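Local coordinates for protein glutathione transferase gst1-6 (Anopheles dirus, PDB 1V2A) that probably catalyses the conjugation of glutathione to electrophilic substrates such as organic halides, working as a homodimeric detoxification enzyme of insects, at residues Asp2-Leu7 / Thr53-Gly58. Sequence-based numbering, arbitrary orientation.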
# COMPACT_ATOMS: atom_id res chain seq x y z
N ASP B 2 11.88 -6.80 18.95
CA ASP B 2 11.74 -5.39 19.32
C ASP B 2 10.71 -4.73 18.42
O ASP B 2 10.57 -5.09 17.24
CB ASP B 2 13.08 -4.65 19.19
CG ASP B 2 14.18 -5.28 20.02
OD1 ASP B 2 13.86 -5.87 21.08
OD2 ASP B 2 15.36 -5.18 19.62
N TYR B 3 9.99 -3.76 18.97
CA TYR B 3 8.96 -3.06 18.23
C TYR B 3 9.04 -1.56 18.46
O TYR B 3 8.46 -1.03 19.41
CB TYR B 3 7.58 -3.59 18.65
CG TYR B 3 6.44 -3.06 17.81
CD1 TYR B 3 6.35 -3.37 16.45
CD2 TYR B 3 5.45 -2.26 18.37
CE1 TYR B 3 5.30 -2.89 15.67
CE2 TYR B 3 4.39 -1.77 17.59
CZ TYR B 3 4.32 -2.10 16.25
OH TYR B 3 3.26 -1.64 15.49
N TYR B 4 9.78 -0.87 17.60
CA TYR B 4 9.89 0.58 17.71
C TYR B 4 8.53 1.13 17.32
O TYR B 4 7.99 0.77 16.27
CB TYR B 4 10.99 1.09 16.78
CG TYR B 4 12.31 0.46 17.11
CD1 TYR B 4 12.64 -0.81 16.64
CD2 TYR B 4 13.20 1.09 17.99
CE1 TYR B 4 13.81 -1.44 17.04
CE2 TYR B 4 14.37 0.46 18.40
CZ TYR B 4 14.67 -0.80 17.92
OH TYR B 4 15.82 -1.42 18.34
N TYR B 5 7.97 1.98 18.17
CA TYR B 5 6.64 2.49 17.92
C TYR B 5 6.23 3.63 18.85
O TYR B 5 7.03 4.14 19.65
CB TYR B 5 5.64 1.36 18.13
CG TYR B 5 5.38 1.16 19.60
CD1 TYR B 5 4.11 1.31 20.13
CD2 TYR B 5 6.44 0.95 20.49
CE1 TYR B 5 3.89 1.27 21.50
CE2 TYR B 5 6.24 0.92 21.86
CZ TYR B 5 4.96 1.09 22.36
OH TYR B 5 4.75 1.13 23.72
N SER B 6 4.95 3.97 18.75
CA SER B 6 4.31 4.99 19.57
C SER B 6 2.81 4.82 19.37
O SER B 6 2.33 4.92 18.25
CB SER B 6 4.72 6.39 19.15
OG SER B 6 4.02 7.34 19.92
N LEU B 7 2.08 4.57 20.45
CA LEU B 7 0.64 4.38 20.39
C LEU B 7 -0.13 5.56 19.80
O LEU B 7 -1.31 5.44 19.50
CB LEU B 7 0.07 4.11 21.79
CG LEU B 7 0.27 2.69 22.32
CD1 LEU B 7 -0.34 2.58 23.71
CD2 LEU B 7 -0.39 1.70 21.36
N THR B 53 8.45 -0.38 13.23
CA THR B 53 9.61 -1.10 12.73
C THR B 53 9.81 -2.28 13.67
O THR B 53 10.02 -2.09 14.86
CB THR B 53 10.89 -0.25 12.77
OG1 THR B 53 10.81 0.78 11.79
CG2 THR B 53 12.11 -1.11 12.47
N LEU B 54 9.73 -3.49 13.13
CA LEU B 54 9.89 -4.71 13.91
C LEU B 54 11.29 -5.29 13.70
O LEU B 54 11.92 -5.03 12.68
CB LEU B 54 8.83 -5.74 13.48
CG LEU B 54 8.82 -7.12 14.15
CD1 LEU B 54 8.42 -6.97 15.61
CD2 LEU B 54 7.83 -8.04 13.43
N VAL B 55 11.78 -6.07 14.67
CA VAL B 55 13.09 -6.71 14.56
C VAL B 55 13.05 -8.08 15.24
O VAL B 55 13.32 -8.21 16.42
CB VAL B 55 14.21 -5.84 15.21
CG1 VAL B 55 15.58 -6.47 14.95
CG2 VAL B 55 14.18 -4.42 14.65
N ASP B 56 12.68 -9.10 14.47
CA ASP B 56 12.57 -10.47 14.97
C ASP B 56 13.87 -11.24 14.73
O ASP B 56 14.22 -11.53 13.58
CB ASP B 56 11.42 -11.19 14.26
CG ASP B 56 10.91 -12.39 15.05
OD1 ASP B 56 11.62 -12.86 15.97
OD2 ASP B 56 9.79 -12.87 14.73
N ASN B 57 14.58 -11.57 15.81
CA ASN B 57 15.84 -12.29 15.72
C ASN B 57 16.73 -11.72 14.62
O ASN B 57 17.19 -12.46 13.74
CB ASN B 57 15.60 -13.78 15.45
CG ASN B 57 14.90 -14.48 16.60
OD1 ASN B 57 15.33 -14.39 17.75
ND2 ASN B 57 13.81 -15.18 16.31
N GLY B 58 16.95 -10.42 14.67
CA GLY B 58 17.80 -9.78 13.67
C GLY B 58 17.12 -9.46 12.35
O GLY B 58 17.58 -8.60 11.60
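Tyr4 turns CG anti to its own carbonyl carbon (chi1 -59°), and Val55 places CG2 beside its backbone N. The two side chains meet obliquely on one face of the sheet. CE1, at the ring edge of Tyr4, lies 3.8 Å from Val55 CG2. The same edge meets Thr53 O in the ring plane, with CD1 3.4 Å from that oxygen. On the other face, Leu54 holds CG anti to its backbone N (chi1 179°). Its CD1 lies 4.2 Å from Tyr3 CD1 and comes at the ring obliquely.

The backbones of 2-5 and 53-56 run antiparallel. Asp2 with Val55 and Tyr4 with Thr53 are hydrogen-bonded pairs, each closed by two N-H...O bonds. Tyr3 with Leu54, between them, is a non-hydrogen-bonded pair. Tyr4 N gives a 3.0 Å bond to Thr53 O. Val55 N reaches Asp2 O, also at 3.0 Å. That oxygen takes a further CA-H...O contact from Leu54 CA at 3.4 Å.

These are the two central strands of the thioredoxin-like N-terminal domain. Strand 27-30 flanks 2-5 and 59-62 flanks 53-56, with Tyr3 packed on helix 13-22 and Leu54 on helix 64-75. Asp2 forms a salt bridge with Lys29 and a hydrogen bond with Asn27, Tyr3 OH bonds to Cys12 O, and Thr53 OG1 bonds to Thr50 O of the glutathione pocket.

The chemistry is thus divided: main-chain bonds set the strand pairing, apolar contacts pack both faces, and the polar side-chain ends bind neighbouring parts of the domain.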